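Local coordinates for protein eukaryotic translation initiation factor 4 gamma 2 (Homo sapiens, PDB 4IUL) that probably serves in translation initiation, its MIF4G domain of HEAT repeats interacting with the RNA helicase eIF4A, at residues A[54-59]-A[86-91]; A[20-25]-A[46-51]. All blocks are in the same frame, centred on the assembly; numbering follows the deposited sequence.

Contact 1. Residues A[54-59]-A[86-91]; sequences LILKGV and EDAPNF. With SO4 (sulfate ion), chain D.
L56 carries the apolar side of this contact with its two methyl branches, one spent on F91 and the other on A88. Its CD1 comes up to the edge of the F91 ring, near the ring plane, 3.9 Å from CD2 of F91 and 4.0 Å from CE2 of F91, so the rim is met and not the face. The second methyl, L56 CD2, lies 4.2 Å from A88 CB, on the first residue to leave helical geometry after helix 74-87. The bond from CA to CB of L56 points toward 86-91, and with CG opposite the carbonyl carbon (chi1 -70°) the two methyls reach F91 and A88. T107 and F108 of helix 107-127 also touch L56, and T107 OG1 is hydrogen-bonded to F91 N and to N90 OD1.

The polar chemistry lies beside it: K57 does not meet 86-91 and instead reaches a sulfate. Its extended chain delivers NZ to O4 of the ion at 3.0 Å, a hydrogen bond; K53 and R110 hold the same sulfate, which probably came from the crystallisation liquor. Three basic side chains round one anion suggest a locally positive patch, while the L56 contact itself rests on hydrophobic burial.

Contact 2. Residues A[20-25]-A[46-51]; sequences DAIFRK and LNVGVE
I22 and V48 meet methyl against methyl, and this is the tight part of the contact. CG2 of V48 is the hub: it sits 3.9 Å from I22 CG2, 4.1 Å from I22 CG1 and 4.1 Å from I22 CD1, so three carbons of the isoleucine gather about one valine methyl. The two side chains run past each other in opposite directions. CG1 of V48 sits between the backbone N and the carbonyl carbon (chi1 68°), which leaves CG2 opposite N and against I22. I22 CG2 also comes within 4.1 Å of the V48 carbonyl oxygen, a packing approach where helix 38-48 ends, since G49 is the first residue to leave helical geometry. The domain is built from HEAT repeats, stacked antiparallel helix pairs, and here two helices close in sequence, 13-31 and 38-48, pack near the N-terminal end of that array; I55 of helix 53-69 covers I22 as well. Replacing I22 with an alanine would probably strip V48 CG2 of most of the isoleucine carbons that pack on it and open a gap beside I55. Toward solvent the contact thins out. E51, an exposed residue, crosses I22 at about a right angle, and its OE1 stands 4.2 Å from I22 CD1, a loose touch between a carboxylate oxygen and a methyl. The carboxylate at the end of the extended E51 chain is paired with R18, one helical turn before I22: OE1 forms a salt bridge with R18 NH1, which ties the loop after helix 38-48 back to helix 13-31.

Helix 53-69 joins the two contacts, whose centres lie 10 Å apart: it supplies L56 to contact 1 and, through I55, covers I22 of contact 2. Contact 1 is the buried one, its three touching residues all apolar; contact 2 is only partly buried and has a charged residue, E51, at its margin. Each uses the end of a helix, 74-87 in the first and 38-48 in the second, against the flank of another. They also touch directly, F91 CZ coming 3.4 Å from E51 O and L56 CD2 3.5 Å from G49 O. Charge is handled differently: two lysines and an arginine hold a sulfate beside contact 1, whereas E51 of contact 2 pairs with R18, just outside its segments.

Contact 1. Residues A[54-59]-A[86-91]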
loop_
_atom_site.group_PDB
_atom_site.type_symbol
_atom_site.label_atom_id
_atom_site.label_comp_id
_atom_site.label_asym_id
_atom_site.label_seq_id
_atom_site.Cartn_x
_atom_site.Cartn_y
_atom_site.Cartn_z
ATOM N N LEU A 54 11.938 3.275 19.571
ATOM C CA LEU A 54 13.090 3.105 18.691
ATOM C C LEU A 54 13.036 1.787 17.915
ATOM O O LEU A 54 13.264 1.760 16.708
ATOM C CB LEU A 54 14.379 3.190 19.515
ATOM C CG LEU A 54 15.700 3.075 18.749
ATOM C CD1 LEU A 54 16.789 3.849 19.496
ATOM C CD2 LEU A 54 16.076 1.597 18.571
ATOM N N ILE A 55 12.729 0.698 18.606
ATOM C CA ILE A 55 12.644 -0.599 17.959
ATOM C C ILE A 55 11.463 -0.634 16.989
ATOM O O ILE A 55 11.562 -1.239 15.914
ATOM C CB ILE A 55 12.536 -1.726 19.013
ATOM C CG1 ILE A 55 13.892 -1.894 19.706
ATOM C CG2 ILE A 55 12.122 -3.026 18.369
ATOM C CD1 ILE A 55 13.883 -2.856 20.862
ATOM N N LEU A 56 10.355 0.015 17.353
ATOM C CA LEU A 56 9.188 0.054 16.463
ATOM C C LEU A 56 9.531 0.747 15.134
ATOM O O LEU A 56 9.135 0.276 14.057
ATOM C CB LEU A 56 8.012 0.783 17.129
ATOM C CG LEU A 56 7.301 0.114 18.309
ATOM C CD1 LEU A 56 6.155 1.010 18.798
ATOM C CD2 LEU A 56 6.764 -1.248 17.880
ATOM N N LYS A 57 10.275 1.851 15.208
ATOM C CA LYS A 57 10.655 2.595 13.999
ATOM C C LYS A 57 11.426 1.742 12.998
ATOM O O LYS A 57 11.197 1.838 11.794
ATOM C CB LYS A 57 11.502 3.826 14.342
ATOM C CG LYS A 57 10.743 4.979 14.989
ATOM C CD LYS A 57 11.684 6.149 15.267
ATOM C CE LYS A 57 10.945 7.301 15.905
ATOM N NZ LYS A 57 11.871 8.386 16.279
ATOM N N GLY A 58 12.345 0.921 13.500
ATOM C CA GLY A 58 13.131 0.058 12.630
ATOM C C GLY A 58 12.286 -1.058 12.041
ATOM O O GLY A 58 12.327 -1.315 10.834
ATOM N N VAL A 59 11.521 -1.728 12.897
ATOM C CA VAL A 59 10.638 -2.801 12.452
ATOM C C VAL A 59 9.767 -2.345 11.278
ATOM O O VAL A 59 9.647 -3.050 10.282
ATOM C CB VAL A 59 9.716 -3.280 13.599
ATOM C CG1 VAL A 59 8.656 -4.247 13.052
ATOM C CG2 VAL A 59 10.547 -3.952 14.684
ATOM N N GLU A 86 -2.231 -3.888 16.988
ATOM C CA GLU A 86 -3.114 -4.225 18.091
ATOM C C GLU A 86 -2.392 -4.620 19.371
ATOM O O GLU A 86 -2.868 -4.314 20.460
ATOM C CB GLU A 86 -4.079 -5.350 17.678
ATOM C CG GLU A 86 -4.905 -5.033 16.427
ATOM C CD GLU A 86 -5.974 -6.080 16.116
ATOM O OE1 GLU A 86 -5.670 -7.292 16.168
ATOM O OE2 GLU A 86 -7.120 -5.688 15.802
ATOM N N ASP A 87 -1.239 -5.272 19.250
ATOM C CA ASP A 87 -0.516 -5.722 20.442
ATOM C C ASP A 87 0.620 -4.839 20.973
ATOM O O ASP A 87 0.907 -4.860 22.167
ATOM C CB ASP A 87 -0.004 -7.154 20.225
ATOM C CG ASP A 87 -1.131 -8.134 19.893
ATOM O OD1 ASP A 87 -2.300 -7.822 20.211
ATOM O OD2 ASP A 87 -0.850 -9.216 19.326
ATOM N N ALA A 88 1.262 -4.064 20.108
ATOM C CA ALA A 88 2.358 -3.207 20.552
ATOM C C ALA A 88 1.897 -2.129 21.534
ATOM O O ALA A 88 0.897 -1.460 21.304
ATOM C CB ALA A 88 3.029 -2.554 19.354
ATOM N N PRO A 89 2.625 -1.954 22.649
ATOM C CA PRO A 89 2.273 -0.942 23.652
ATOM C C PRO A 89 2.460 0.493 23.153
ATOM O O PRO A 89 3.332 0.761 22.330
ATOM C CB PRO A 89 3.198 -1.277 24.827
ATOM C CG PRO A 89 4.369 -1.950 24.165
ATOM C CD PRO A 89 3.705 -2.828 23.143
ATOM N N ASN A 90 1.638 1.408 23.661
ATOM C CA ASN A 90 1.703 2.808 23.269
ATOM C C ASN A 90 2.857 3.506 23.987
ATOM O O ASN A 90 3.128 3.228 25.156
ATOM C CB ASN A 90 0.384 3.515 23.614
ATOM C CG ASN A 90 0.121 4.737 22.737
ATOM O OD1 ASN A 90 1.037 5.482 22.393
ATOM N ND2 ASN A 90 -1.142 4.948 22.384
ATOM N N PHE A 91 3.526 4.416 23.286
ATOM C CA PHE A 91 4.648 5.159 23.853
ATOM C C PHE A 91 4.478 6.672 23.730
ATOM O O PHE A 91 5.416 7.422 23.992
ATOM C CB PHE A 91 5.957 4.756 23.163
ATOM C CG PHE A 91 6.390 3.347 23.455
ATOM C CD1 PHE A 91 6.833 2.989 24.725
ATOM C CD2 PHE A 91 6.334 2.372 22.465
ATOM C CE1 PHE A 91 7.214 1.681 25.004
ATOM C CE2 PHE A 91 6.712 1.062 22.732
ATOM C CZ PHE A 91 7.154 0.714 24.005
HETATM S S SO4 D . 8.822 10.697 16.991
HETATM O O1 SO4 D . 8.855 12.143 16.706
HETATM O O2 SO4 D . 7.685 10.394 17.878
HETATM O O3 SO4 D . 8.672 9.959 15.726
HETATM O O4 SO4 D . 10.077 10.297 17.653
#

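Contact 2. Residues A[20-25]-A[46-51]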
loop_
_atom_site.group_PDB
_atom_site.type_symbol
_atom_site.label_atom_id
_atom_site.label_comp_id
_atom_site.label_asym_id
_atom_site.label_seq_id
_atom_site.Cartn_x
_atom_site.Cartn_y
_atom_site.Cartn_z
ATOM N N ASP A 20 21.146 -3.086 17.029
ATOM C CA ASP A 20 21.501 -3.509 15.681
ATOM C C ASP A 20 21.322 -5.009 15.437
ATOM O O ASP A 20 20.956 -5.414 14.334
ATOM C CB ASP A 20 22.931 -3.074 15.348
ATOM C CG ASP A 20 23.089 -1.551 15.352
ATOM O OD1 ASP A 20 22.073 -0.841 15.183
ATOM O OD2 ASP A 20 24.226 -1.064 15.518
ATOM N N ALA A 21 21.569 -5.838 16.454
ATOM C CA ALA A 21 21.392 -7.286 16.302
ATOM C C ALA A 21 19.901 -7.638 16.178
ATOM O O ALA A 21 19.535 -8.594 15.486
ATOM C CB ALA A 21 22.010 -8.039 17.486
ATOM N N ILE A 22 19.044 -6.866 16.844
ATOM C CA ILE A 22 17.606 -7.111 16.768
ATOM C C ILE A 22 17.115 -6.856 15.351
ATOM O O ILE A 22 16.336 -7.641 14.790
ATOM C CB ILE A 22 16.815 -6.201 17.732
ATOM C CG1 ILE A 22 17.094 -6.600 19.183
ATOM C CG2 ILE A 22 15.318 -6.320 17.449
ATOM C CD1 ILE A 22 16.389 -5.710 20.215
ATOM N N PHE A 23 17.580 -5.754 14.770
ATOM C CA PHE A 23 17.187 -5.396 13.420
ATOM C C PHE A 23 17.678 -6.426 12.403
ATOM O O PHE A 23 16.974 -6.709 11.430
ATOM C CB PHE A 23 17.694 -3.984 13.093
ATOM C CG PHE A 23 16.981 -2.899 13.861
ATOM C CD1 PHE A 23 17.671 -1.781 14.329
ATOM C CD2 PHE A 23 15.612 -2.999 14.123
ATOM C CE1 PHE A 23 17.017 -0.781 15.053
ATOM C CE2 PHE A 23 14.941 -2.005 14.844
ATOM C CZ PHE A 23 15.648 -0.890 15.312
ATOM N N ARG A 24 18.868 -6.995 12.619
ATOM C CA ARG A 24 19.368 -8.025 11.698
ATOM C C ARG A 24 18.460 -9.257 11.832
ATOM O O ARG A 24 18.183 -9.960 10.852
ATOM C CB ARG A 24 20.829 -8.426 12.012
ATOM C CG ARG A 24 21.877 -7.316 11.787
ATOM C CD ARG A 24 23.321 -7.860 11.700
ATOM N NE ARG A 24 23.782 -8.503 12.933
ATOM C CZ ARG A 24 24.185 -7.859 14.029
ATOM N NH1 ARG A 24 24.197 -6.532 14.075
ATOM N NH2 ARG A 24 24.584 -8.551 15.094
ATOM N N LYS A 25 17.990 -9.510 13.050
ATOM C CA LYS A 25 17.104 -10.646 13.302
ATOM C C LYS A 25 15.739 -10.440 12.644
ATOM O O LYS A 25 15.155 -11.379 12.095
ATOM C CB LYS A 25 16.917 -10.837 14.802
ATOM C CG LYS A 25 16.084 -12.041 15.191
ATOM C CD LYS A 25 15.974 -12.092 16.710
ATOM C CE LYS A 25 15.982 -13.509 17.255
ATOM N NZ LYS A 25 16.101 -13.463 18.738
ATOM N N LEU A 46 6.655 -10.578 17.367
ATOM C CA LEU A 46 5.971 -9.899 18.463
ATOM C C LEU A 46 6.768 -9.970 19.763
ATOM O O LEU A 46 6.692 -9.075 20.605
ATOM C CB LEU A 46 4.590 -10.521 18.696
ATOM C CG LEU A 46 3.451 -10.096 17.768
ATOM C CD1 LEU A 46 2.253 -11.018 17.950
ATOM C CD2 LEU A 46 3.072 -8.655 18.072
ATOM N N ASN A 47 7.543 -11.037 19.916
ATOM C CA ASN A 47 8.326 -11.232 21.124
ATOM C C ASN A 47 9.498 -10.265 21.268
ATOM O O ASN A 47 9.844 -9.878 22.385
ATOM C CB ASN A 47 8.833 -12.680 21.178
ATOM C CG ASN A 47 9.648 -12.971 22.431
ATOM O OD1 ASN A 47 9.164 -12.811 23.553
ATOM N ND2 ASN A 47 10.892 -13.404 22.241
ATOM N N VAL A 48 10.097 -9.864 20.147
ATOM C CA VAL A 48 11.254 -8.966 20.191
ATOM C C VAL A 48 11.111 -7.596 19.504
ATOM O O VAL A 48 11.934 -6.702 19.720
ATOM C CB VAL A 48 12.495 -9.666 19.596
ATOM C CG1 VAL A 48 12.310 -9.872 18.093
ATOM C CG2 VAL A 48 13.742 -8.852 19.887
ATOM N N GLY A 49 10.066 -7.414 18.704
ATOM C CA GLY A 49 9.910 -6.151 18.003
ATOM C C GLY A 49 8.945 -5.103 18.524
ATOM O O GLY A 49 8.497 -4.264 17.748
ATOM N N VAL A 50 8.627 -5.117 19.812
ATOM C CA VAL A 50 7.703 -4.121 20.353
ATOM C C VAL A 50 8.235 -3.484 21.630
ATOM O O VAL A 50 7.537 -2.734 22.305
ATOM C CB VAL A 50 6.314 -4.738 20.652
ATOM C CG1 VAL A 50 5.721 -5.316 19.390
ATOM C CG2 VAL A 50 6.438 -5.811 21.720
ATOM N N GLU A 51 9.485 -3.782 21.942
ATOM C CA GLU A 51 10.146 -3.276 23.138
ATOM C C GLU A 51 10.027 -1.770 23.412
ATOM O O GLU A 51 9.787 -1.373 24.541
ATOM C CB GLU A 51 11.621 -3.662 23.075
ATOM C CG GLU A 51 12.413 -3.337 24.319
ATOM C CD GLU A 51 13.904 -3.520 24.109
ATOM O OE1 GLU A 51 14.319 -4.604 23.644
ATOM O OE2 GLU A 51 14.658 -2.576 24.409
#